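Local coordinates for protein cytochrome P450 (Rhodococcus erythropolis, PDB 3WEC) that acts as a heme-containing monooxygenase that hydroxylates the quinoline nitrogen of aurachin alkaloids, a step essential for their antibiotic activity, at residues D75-T78 / S79-E83; K194-A197 / D198-A202. All coordinates share one frame; numbering follows the deposited sequence.

In the fold
From the N terminus, the chain passes helix 27-36, then strands 39-41 and 47-49, helix 52-60 and strand 64-65, and enters helix 73-81, where contact 1 joins 75-78 to 79-83 within the last turns and the turn that ends them. It next runs through the helices from 107-121 to 172-182 and reaches contact 2, which ties 194-197 to 198-202 at the start of helix 194-216. The two contacts are in series; neither nests in nor crosses the other, and each is local to its own helix. The centres of contacts 1 and 2 are about 20 Å apart and they do not touch; Phe190, just before contact 2, packs on contact 1, whereas Pro87, just after contact 1, packs on contact 2.

Contact 1: residues D75-T78 / S79-E83; sequences DHLT and SMMGE
Ser79 N to Asp75 O, at 3.1 Å and fairly straight, is the first of three successive i to i+4 backbone bonds between the segments, toward the C-terminal end of helix 73-81. Met80 N to His76 O follows one residue on. Next comes Met81 N to Leu77 O, at 2.8 Å. Thr78 O is shared: Gly82 N reaches it by a weak, strongly bent bond, whereas Glu83 N approaches in the carbonyl plane at 3.2 Å. This last bond spans five residues, as in a Schellman motif. The chain can turn there because Gly82 takes a positive phi of 64°, a conformation that costs little in a residue with no side chain.

Among the side chains, Leu77 and Met81 lie alongside each other, pointing the same way, and meet through Leu77 CD2 and Met81 CE at 3.8 Å. Bends at chi2 (47°) and again at chi3 (42°) fold the Met81 chain back, which brings its terminal methyl to the leucine. A flexible thioether and a branched aliphatic residue, one turn apart, suit this apolar side of the helix, and Leu77 is buried. On another side, Thr78 turns its methyl to the returning chain, CG2 standing 3.2 Å from Glu83 O. Its hydroxyl, beside the backbone N, has a weak hydrogen bond one turn back with Phe74 O; threonine suits the place by offering both a methyl and a hydroxyl.

The position between helices 52-60 and 107-121 matches the B' helix of cytochromes P450. The Leu77 side chain is about 7 Å from the bound aurachin intermediate. Met81 packs on Leu44, in the connection between strands 39-41 and 47-49, and on Phe190, in the loop between helices 172-182 and 194-216.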
# COMPACT_ATOMS: atom_id res chain seq x y z
N ASP A 75 -15.58 15.17 -6.02
CA ASP A 75 -16.20 16.42 -6.34
C ASP A 75 -15.84 17.40 -5.24
O ASP A 75 -15.35 18.49 -5.52
CB ASP A 75 -17.73 16.28 -6.51
CG ASP A 75 -18.12 15.45 -7.73
OD1 ASP A 75 -17.24 15.08 -8.53
OD2 ASP A 75 -19.32 15.14 -7.89
N HIS A 76 -16.01 16.99 -3.98
CA HIS A 76 -15.78 17.90 -2.86
C HIS A 76 -14.32 18.27 -2.74
O HIS A 76 -13.99 19.45 -2.55
CB HIS A 76 -16.33 17.36 -1.54
CG HIS A 76 -16.51 18.43 -0.47
ND1 HIS A 76 -15.83 18.42 0.70
CD2 HIS A 76 -17.30 19.58 -0.45
CE1 HIS A 76 -16.17 19.50 1.43
NE2 HIS A 76 -17.07 20.21 0.73
N LEU A 77 -13.45 17.29 -2.88
CA LEU A 77 -12.00 17.48 -2.70
C LEU A 77 -11.45 18.48 -3.70
O LEU A 77 -10.69 19.37 -3.36
CB LEU A 77 -11.28 16.15 -2.88
CG LEU A 77 -10.08 15.80 -2.02
CD1 LEU A 77 -9.27 14.73 -2.74
CD2 LEU A 77 -9.22 17.01 -1.68
N THR A 78 -11.88 18.30 -4.94
CA THR A 78 -11.49 19.04 -6.12
C THR A 78 -11.92 20.50 -6.02
O THR A 78 -11.13 21.41 -6.31
CB THR A 78 -12.08 18.29 -7.36
OG1 THR A 78 -11.30 17.11 -7.62
CG2 THR A 78 -12.15 19.14 -8.58
N SER A 79 -13.16 20.71 -5.57
CA SER A 79 -13.71 22.04 -5.32
C SER A 79 -12.95 22.74 -4.21
O SER A 79 -12.75 23.94 -4.26
CB SER A 79 -15.18 21.95 -4.91
OG SER A 79 -15.60 23.15 -4.28
N MET A 80 -12.53 21.97 -3.21
CA MET A 80 -11.79 22.52 -2.08
C MET A 80 -10.34 22.86 -2.45
O MET A 80 -9.80 23.89 -2.05
CB MET A 80 -11.87 21.58 -0.87
CG MET A 80 -11.43 22.20 0.44
SD MET A 80 -12.03 23.89 0.62
CE MET A 80 -11.26 24.44 2.14
N MET A 81 -9.74 22.00 -3.25
CA MET A 81 -8.36 22.16 -3.68
C MET A 81 -8.25 23.21 -4.78
O MET A 81 -7.18 23.77 -5.01
CB MET A 81 -7.85 20.80 -4.19
CG MET A 81 -6.40 20.46 -3.93
SD MET A 81 -5.76 20.73 -2.26
CE MET A 81 -7.10 20.12 -1.23
N GLY A 82 -9.37 23.46 -5.47
CA GLY A 82 -9.41 24.36 -6.63
C GLY A 82 -8.57 23.81 -7.77
O GLY A 82 -7.96 24.58 -8.50
N GLU A 83 -8.56 22.49 -7.91
CA GLU A 83 -7.66 21.80 -8.84
C GLU A 83 -8.26 20.49 -9.38
O GLU A 83 -9.08 19.85 -8.72
CB GLU A 83 -6.34 21.51 -8.11
CG GLU A 83 -5.11 21.41 -9.00
CD GLU A 83 -4.69 22.75 -9.60
OE1 GLU A 83 -4.91 23.81 -8.95
OE2 GLU A 83 -4.15 22.73 -10.73

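Contact 2: residues K194-A197 / D198-A202; sequences KEVA and DRRSA
The first turns of helix 194-216, corresponding to the G helix of the cytochrome P450 fold, bring Glu195 and Arg199 together as an i to i+4 salt bridge on an exposed side. The two side chains run side by side, and Glu195 OE1 stands over one face of the guanidinium, toward its rim, 3.6 Å from Arg199 NH1. No N-H points at the oxygen, so the attraction is one of charge alone. Glu195 gets there with CG anti to the backbone N (chi1 155°) and an extended chain, while Arg199 bends twice. An acidic residue also suits the N-terminal end of a helix, where it probably interacts favourably with the helix dipole.

In the backbone of the same turns, Arg199 N bonds to Glu195 O at 3.0 Å, and Asp198 N to Lys194 O at 2.9 Å. Ala197 O takes two donors: Ser201 N meets it at 2.7 Å in a nearly straight bond, whereas Arg200 N comes from above the carbonyl plane and also makes a weak bond to Val196 O. The Arg200 side chain touches Val185 and Ile192, in the loop that joins helix 172-182, the counterpart of F, to helix 194-216. Val196 runs alongside it, CG1 lying 3.7 Å from Arg200 NH1, and the small Ala197 joins Arg200 against Pro87.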
# COMPACT_ATOMS: atom_id res chain seq x y z
N LYS A 194 1.08 18.74 -15.66
CA LYS A 194 0.19 18.25 -16.74
C LYS A 194 0.77 17.13 -17.59
O LYS A 194 0.11 16.12 -17.81
CB LYS A 194 -0.18 19.42 -17.68
CG LYS A 194 0.86 20.55 -17.80
CD LYS A 194 2.29 20.13 -17.45
CE LYS A 194 3.01 21.17 -16.61
NZ LYS A 194 4.10 21.87 -17.35
N GLU A 195 1.99 17.36 -18.08
CA GLU A 195 2.72 16.43 -18.94
C GLU A 195 2.96 15.07 -18.29
O GLU A 195 3.21 14.08 -18.99
CB GLU A 195 4.07 17.05 -19.37
CG GLU A 195 5.15 16.02 -19.73
CD GLU A 195 6.45 16.62 -20.25
OE1 GLU A 195 7.51 15.99 -20.03
OE2 GLU A 195 6.42 17.71 -20.89
N VAL A 196 2.86 15.05 -16.96
CA VAL A 196 3.15 13.93 -16.08
C VAL A 196 1.86 13.18 -15.80
O VAL A 196 1.84 11.93 -15.83
CB VAL A 196 3.78 14.43 -14.75
CG1 VAL A 196 3.78 13.34 -13.68
CG2 VAL A 196 5.19 14.94 -14.98
N ALA A 197 0.78 13.93 -15.52
CA ALA A 197 -0.59 13.36 -15.50
C ALA A 197 -0.78 12.62 -16.84
O ALA A 197 -0.97 11.44 -16.85
CB ALA A 197 -1.63 14.48 -15.34
N ASP A 198 -0.67 13.33 -17.96
CA ASP A 198 -0.72 12.73 -19.31
C ASP A 198 0.17 11.50 -19.47
O ASP A 198 -0.33 10.40 -19.76
CB ASP A 198 -0.31 13.76 -20.40
CG ASP A 198 -1.31 14.89 -20.55
OD1 ASP A 198 -1.15 15.68 -21.52
OD2 ASP A 198 -2.25 14.99 -19.74
N ARG A 199 1.48 11.68 -19.25
CA ARG A 199 2.46 10.58 -19.29
C ARG A 199 2.01 9.33 -18.48
O ARG A 199 2.34 8.16 -18.78
CB ARG A 199 3.71 11.10 -18.67
CG ARG A 199 4.99 10.46 -19.13
CD ARG A 199 5.77 11.62 -19.69
NE ARG A 199 7.19 11.54 -19.45
CZ ARG A 199 8.09 12.10 -20.28
NH1 ARG A 199 7.68 12.68 -21.39
NH2 ARG A 199 9.39 12.01 -20.04
N ARG A 200 1.24 9.60 -17.44
CA ARG A 200 0.84 8.58 -16.45
C ARG A 200 -0.44 7.94 -16.93
O ARG A 200 -0.64 6.72 -16.81
CB ARG A 200 0.56 9.30 -15.16
CG ARG A 200 0.90 8.60 -13.87
CD ARG A 200 2.05 9.30 -13.21
NE ARG A 200 1.73 9.67 -11.84
CZ ARG A 200 2.57 10.23 -10.98
NH1 ARG A 200 3.83 10.47 -11.28
NH2 ARG A 200 2.13 10.57 -9.80
N SER A 201 -1.34 8.79 -17.41
CA SER A 201 -2.53 8.37 -18.17
C SER A 201 -2.23 7.49 -19.36
O SER A 201 -2.91 6.50 -19.58
CB SER A 201 -3.30 9.60 -18.67
OG SER A 201 -4.38 9.82 -17.79
N ALA A 202 -1.24 7.85 -20.16
CA ALA A 202 -0.88 6.96 -21.26
C ALA A 202 -0.53 5.60 -20.67
O ALA A 202 -0.86 4.57 -21.23
CB ALA A 202 0.24 7.52 -22.11